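Local coordinates for protein mambaquaretin-1 (Dendroaspis angusticeps, PDB 5M4V) that selectively antagonises the vasopressin type 2 receptor, as a mamba-venom toxin built on the Kunitz (BPTI-type) fold, at residues 1-6 and 23-28; 27-31 and 51-56. One frame throughout, in Å; residues are numbered along the deposited sequence. Where two conformers were deposited one is given.

Overall arrangement
Both contacts lie toward the same end of this small two-stranded Kunitz domain, their centres about 7 Å apart, and they share Thr-27 and Asn-28 in the turn between strands 18-24 and 29-35. Contact 1 sets the N-terminal 3-10 segment against the first strand and is partly buried: Cys-5 and Tyr-23 are inside, while Arg-1, Gln-25 and Asn-28 are exposed. Contact 2 is a surface contact and joins the second strand to helix 48-55. The chemistry differs accordingly: contact 1 packs on a tyrosine ring with a polar edge, whereas contact 2 depends on a disulfide. The Cys-5 to Cys-55 disulfide (SG to SG 2.1 Å) links the two.

Contact 1: 1-6 and 23-28; sequences RPSFCN and YSQKTN
This is a partly buried packing contact between the N-terminal 3-10 segment 3-6 and the end of strand 18-24 with the turn that follows, burying 275 Å² in all. Backbone i to i+3 hydrogen bonds, Cys-5 N to Pro-2 O (3.0 Å) and Asn-6 N to Ser-3 O (2.9 Å), define the 3-10 segment (Cys-5 phi/psi -57°/-28°); Tyr-23 is extended (-94°/137°). The nearest CA pairs are Cys-5 with Tyr-23 (5.8 Å) and Asn-6 with Gln-25 (6.3 Å). Tyr-23, chi1 t, points toward the N-terminal segment: Cys-5 O meets the ring edge at Tyr-23 CD2 (3.2 Å) and Cys-5 CB packs on the same CD2 at 3.8 Å. Cys-5, chi1 m, holds SG 5.4 Å from the Tyr-23 ring centroid, an oblique sulfur-aromatic contact. That sulfur belongs to the disulfide with Cys-55, which in the Kunitz fold ties the N-terminal segment to the C-terminal helix; Tyr-23 also touches Cys-55 and Val-56. Arg-1 (chi1 p, chi2 and chi3 t) reaches toward 23-28, and on the way Arg-1 NE donates to Asn-6 OD1 (2.8 Å, 162°), itself 3.1 Å from Gln-25 CG. Tyr-23 OH lies over one face of that guanidinium, 3.2 Å from Arg-1 NE at a poor hydrogen-bond angle, and instead donates to Asn-28 OD1 at 2.6 Å. Asn-28 is left-handed (58°/34°), turning the chain into strand 29-35.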
loop_
_atom_site.group_PDB
_atom_site.type_symbol
_atom_site.label_atom_id
_atom_site.label_comp_id
_atom_site.label_asym_id
_atom_site.label_seq_id
_atom_site.Cartn_x
_atom_site.Cartn_y
_atom_site.Cartn_z
ATOM N N ARG A 1 3.488 13.170 6.125
ATOM C CA ARG A 1 2.699 12.300 5.200
ATOM C C ARG A 1 1.300 12.221 5.802
ATOM O O ARG A 1 1.129 12.303 7.013
ATOM C CB ARG A 1 3.326 10.965 5.078
ATOM C CG ARG A 1 3.440 10.169 6.368
ATOM C CD ARG A 1 4.369 9.000 6.222
ATOM N NE ARG A 1 4.650 8.418 7.542
ATOM C CZ ARG A 1 5.515 8.857 8.407
ATOM N NH1 ARG A 1 5.680 8.171 9.558
ATOM N NH2 ARG A 1 6.338 9.852 8.118
ATOM N N PRO A 2 0.278 11.875 4.972
ATOM C CA PRO A 2 -1.025 11.545 5.481
ATOM C C PRO A 2 -0.957 10.408 6.500
ATOM O O PRO A 2 -0.236 9.431 6.317
ATOM C CB PRO A 2 -1.818 11.121 4.237
ATOM C CG PRO A 2 -1.169 11.885 3.127
ATOM C CD PRO A 2 0.281 11.854 3.503
ATOM N N SER A 3 -1.800 10.488 7.551
ATOM C CA SER A 3 -1.721 9.478 8.603
ATOM C C SER A 3 -2.066 8.051 8.077
ATOM O O SER A 3 -1.574 7.084 8.614
ATOM C CB SER A 3 -2.458 9.816 9.797
ATOM O OG SER A 3 -3.760 9.947 9.379
ATOM N N PHE A 4 -2.902 7.950 7.019
ATOM C CA PHE A 4 -3.264 6.629 6.531
ATOM C C PHE A 4 -2.079 5.901 5.885
ATOM O O PHE A 4 -2.122 4.658 5.766
ATOM C CB PHE A 4 -4.476 6.606 5.572
ATOM C CG PHE A 4 -4.274 7.307 4.261
ATOM C CD1 PHE A 4 -3.700 6.661 3.206
ATOM C CD2 PHE A 4 -4.786 8.530 4.031
ATOM C CE1 PHE A 4 -3.568 7.327 2.009
ATOM C CE2 PHE A 4 -4.656 9.162 2.903
ATOM C CZ PHE A 4 -4.036 8.624 1.861
ATOM N N CYS A 5 -1.019 6.627 5.516
ATOM C CA CYS A 5 0.184 5.966 5.081
ATOM C C CYS A 5 0.745 5.010 6.126
ATOM O O CYS A 5 1.444 4.058 5.787
ATOM C CB CYS A 5 1.234 7.018 4.764
ATOM S SG CYS A 5 0.820 8.130 3.378
ATOM N N ASN A 6 0.462 5.329 7.412
ATOM C CA ASN A 6 0.973 4.555 8.501
ATOM C C ASN A 6 0.113 3.374 8.863
ATOM O O ASN A 6 0.481 2.612 9.755
ATOM C CB ASN A 6 1.151 5.448 9.715
ATOM C CG ASN A 6 2.125 6.569 9.456
ATOM O OD1 ASN A 6 3.141 6.394 8.776
ATOM N ND2 ASN A 6 1.798 7.754 9.944
ATOM N N TYR A 23 3.126 1.963 1.723
ATOM C CA TYR A 23 4.189 2.684 2.443
ATOM C C TYR A 23 4.525 1.983 3.738
ATOM O O TYR A 23 3.618 1.596 4.490
ATOM C CB TYR A 23 3.682 4.101 2.729
ATOM C CG TYR A 23 4.653 4.876 3.603
ATOM C CD1 TYR A 23 5.736 5.562 3.056
ATOM C CD2 TYR A 23 4.456 4.932 4.992
ATOM C CE1 TYR A 23 6.599 6.301 3.885
ATOM C CE2 TYR A 23 5.328 5.622 5.818
ATOM C CZ TYR A 23 6.361 6.321 5.261
ATOM O OH TYR A 23 7.203 7.000 6.137
ATOM N N SER A 24 5.834 1.882 4.032
ATOM C CA SER A 24 6.287 1.339 5.332
ATOM C C SER A 24 6.974 2.446 6.142
ATOM O O SER A 24 7.890 3.154 5.715
ATOM C CB SER A 24 7.353 0.273 5.066
ATOM O OG SER A 24 7.909 -0.137 6.316
ATOM N N GLN A 25 6.473 2.583 7.391
ATOM C CA GLN A 25 7.139 3.477 8.336
ATOM C C GLN A 25 8.518 3.044 8.711
ATOM O O GLN A 25 9.347 3.865 9.171
ATOM C CB GLN A 25 6.352 3.575 9.668
ATOM C CG GLN A 25 5.122 4.127 9.476
ATOM C CD GLN A 25 4.494 4.498 10.836
ATOM O OE1 GLN A 25 3.714 3.777 11.380
ATOM N NE2 GLN A 25 4.851 5.610 11.384
ATOM N N LYS A 26 8.812 1.731 8.611
ATOM C CA LYS A 26 10.187 1.237 8.932
ATOM C C LYS A 26 11.227 1.860 7.983
ATOM O O LYS A 26 12.348 2.087 8.405
ATOM C CB LYS A 26 10.240 -0.271 8.808
ATOM C CG LYS A 26 9.334 -1.102 9.622
ATOM C CD LYS A 26 9.643 -1.098 11.122
ATOM C CE LYS A 26 8.565 -1.901 11.908
ATOM N NZ LYS A 26 8.738 -2.016 13.345
ATOM N N THR A 27 10.929 1.997 6.683
ATOM C CA THR A 27 11.878 2.485 5.650
ATOM C C THR A 27 11.674 3.862 5.195
ATOM O O THR A 27 12.550 4.389 4.500
ATOM C CB THR A 27 11.737 1.471 4.507
ATOM O OG1 THR A 27 10.422 1.556 4.018
ATOM C CG2 THR A 27 11.983 0.042 4.854
ATOM N N ASN A 28 10.425 4.453 5.407
ATOM C CA ASN A 28 10.049 5.679 4.690
ATOM C C ASN A 28 10.094 5.486 3.238
ATOM O O ASN A 28 10.215 6.451 2.473
ATOM C CB ASN A 28 10.874 6.897 5.120
ATOM C CG ASN A 28 10.237 8.220 4.736
ATOM O OD1 ASN A 28 9.054 8.414 4.888
ATOM N ND2 ASN A 28 11.050 9.197 4.274
#

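Contact 2: 27-31 and 51-56; sequences TNKCH and CRRTCV
Covalent bonding dominates where the start of strand 29-35 meets the C-terminal part of helix 48-55. Cys-30 SG and Cys-51 SG are joined at 2.1 Å with chi3 of -92°, Cys-30 having chi1 m and Cys-51 chi1 t; both CA-to-CB bonds point toward the opposite segment. The strand residues are extended (Cys-30 phi/psi -89°/150°), while 51-55 is helical; backbone hydrogen bonds run from Cys-55 N to Cys-51 O (2.8 Å) and from Val-56 N to Arg-52 O (2.9 Å). The closest CA pairs are Cys-30 with Cys-51 at 6.3 Å and Lys-29 with Val-56 at 6.5 Å. This is the sheet-to-helix disulfide of the BPTI/Kunitz fold, fixing the C-terminal helix beside the two-stranded sheet, and Cys-30 contributes 101 Å² of the 268 Å² buried in total.

Apolar packing beside the disulfide is limited. Val-56, chi1 t, directs CG2 to Cys-30 SG (3.7 Å), with the same CG2 lying 3.9 Å from Asn-28 O and 4.3 Å from Lys-29 CA. Arg-52 lies alongside, its CG 4.2 Å from Cys-30 SG, while its guanidinium makes a salt bridge with Glu-49.

Polar linkage across the segments runs through one water, which donates to Asn-28 OD1 (2.9 Å) and Cys-55 O (2.7 Å); Asn-28 OD1 also accepts from Tyr-23 OH. Within 27-31, the turn is closed onto the strand by a hydrogen bond between Thr-27 OG1 and His-31 NE2 (2.8 Å), and Lys-29 N donates weakly to Thr-27 OG1 (3.0 Å).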
loop_
_atom_site.group_PDB
_atom_site.type_symbol
_atom_site.label_atom_id
_atom_site.label_comp_id
_atom_site.label_asym_id
_atom_site.label_seq_id
_atom_site.Cartn_x
_atom_site.Cartn_y
_atom_site.Cartn_z
ATOM N N THR A 27 10.929 1.997 6.683
ATOM C CA THR A 27 11.878 2.485 5.650
ATOM C C THR A 27 11.674 3.862 5.195
ATOM O O THR A 27 12.550 4.389 4.500
ATOM C CB THR A 27 11.737 1.471 4.507
ATOM O OG1 THR A 27 10.422 1.556 4.018
ATOM C CG2 THR A 27 11.983 0.042 4.854
ATOM N N ASN A 28 10.425 4.453 5.407
ATOM C CA ASN A 28 10.049 5.679 4.690
ATOM C C ASN A 28 10.094 5.486 3.238
ATOM O O ASN A 28 10.215 6.451 2.473
ATOM C CB ASN A 28 10.874 6.897 5.120
ATOM C CG ASN A 28 10.237 8.220 4.736
ATOM O OD1 ASN A 28 9.054 8.414 4.888
ATOM N ND2 ASN A 28 11.050 9.197 4.274
ATOM N N LYS A 29 9.742 4.247 2.767
ATOM C CA LYS A 29 9.700 3.898 1.393
ATOM C C LYS A 29 8.403 3.169 1.065
ATOM O O LYS A 29 7.760 2.555 1.949
ATOM C CB LYS A 29 10.880 3.057 0.970
ATOM C CG LYS A 29 12.196 3.782 1.026
ATOM C CD LYS A 29 13.353 2.988 0.610
ATOM C CE LYS A 29 13.735 3.533 -0.747
ATOM N NZ LYS A 29 15.080 3.282 -1.394
ATOM N N CYS A 30 8.059 3.198 -0.216
ATOM C CA CYS A 30 7.020 2.316 -0.737
ATOM C C CYS A 30 7.600 1.013 -1.175
ATOM O O CYS A 30 8.744 0.904 -1.601
ATOM C CB CYS A 30 6.349 3.018 -1.891
ATOM S SG CYS A 30 5.355 4.470 -1.394
ATOM N N HIS A 31 6.749 -0.069 -1.059
ATOM C CA HIS A 31 7.125 -1.425 -1.387
ATOM C C HIS A 31 5.967 -2.090 -2.123
ATOM O O HIS A 31 4.819 -1.696 -1.977
ATOM C CB HIS A 31 7.441 -2.248 -0.119
ATOM C CG HIS A 31 8.518 -1.626 0.716
ATOM N ND1 HIS A 31 9.857 -1.900 0.541
ATOM C CD2 HIS A 31 8.472 -0.676 1.675
ATOM C CE1 HIS A 31 10.564 -1.115 1.393
ATOM N NE2 HIS A 31 9.754 -0.403 2.094
ATOM N N CYS A 51 1.991 5.876 -4.823
ATOM C CA CYS A 51 2.377 5.670 -3.411
ATOM C C CYS A 51 3.354 6.739 -2.957
ATOM O O CYS A 51 3.261 7.307 -1.882
ATOM C CB CYS A 51 2.978 4.270 -3.275
ATOM S SG CYS A 51 3.392 3.801 -1.579
ATOM N N ARG A 52 4.355 7.033 -3.843
ATOM C CA ARG A 52 5.364 8.014 -3.480
ATOM C C ARG A 52 4.781 9.434 -3.388
ATOM O O ARG A 52 5.106 10.160 -2.439
ATOM C CB ARG A 52 6.516 7.994 -4.461
ATOM C CG ARG A 52 7.390 6.808 -4.294
ATOM C CD ARG A 52 8.367 6.640 -5.388
ATOM N NE ARG A 52 9.306 5.628 -5.074
ATOM C CZ ARG A 52 10.164 5.076 -5.850
ATOM N NH1 ARG A 52 11.039 4.196 -5.388
ATOM N NH2 ARG A 52 10.200 5.387 -7.160
ATOM N N ARG A 53 3.963 9.816 -4.368
ATOM C CA ARG A 53 3.347 11.158 -4.345
ATOM C C ARG A 53 2.519 11.351 -3.116
ATOM O O ARG A 53 2.428 12.457 -2.561
ATOM C CB ARG A 53 2.463 11.362 -5.624
ATOM C CG ARG A 53 3.204 11.519 -6.930
ATOM C CD ARG A 53 2.234 11.377 -8.169
ATOM N NE ARG A 53 1.346 12.475 -8.608
ATOM C CZ ARG A 53 0.148 12.396 -9.227
ATOM N NH1 ARG A 53 -0.388 13.486 -9.706
ATOM N NH2 ARG A 53 -0.325 11.175 -9.589
ATOM N N THR A 54 1.907 10.265 -2.614
ATOM C CA THR A 54 1.024 10.357 -1.459
ATOM C C THR A 54 1.833 10.342 -0.151
ATOM O O THR A 54 1.540 11.124 0.760
ATOM C CB THR A 54 0.001 9.256 -1.429
ATOM O OG1 THR A 54 -0.707 9.223 -2.679
ATOM C CG2 THR A 54 -0.982 9.390 -0.291
ATOM N N CYS A 55 2.814 9.426 -0.053
ATOM C CA CYS A 55 3.378 9.096 1.235
ATOM C C CYS A 55 4.891 9.391 1.419
ATOM O O CYS A 55 5.304 9.379 2.578
ATOM C CB CYS A 55 3.170 7.576 1.562
ATOM S SG CYS A 55 1.441 7.088 1.705
ATOM N N VAL A 56 5.616 9.588 0.326
ATOM C CA VAL A 56 7.071 9.703 0.370
ATOM C C VAL A 56 7.557 11.106 0.045
ATOM O O VAL A 56 8.498 11.561 0.724
ATOM C CB VAL A 56 7.753 8.648 -0.517
ATOM C CG1 VAL A 56 9.268 8.810 -0.554
ATOM C CG2 VAL A 56 7.373 7.245 -0.087
HETATM O O HOH W 1 7.351 10.531 3.953
#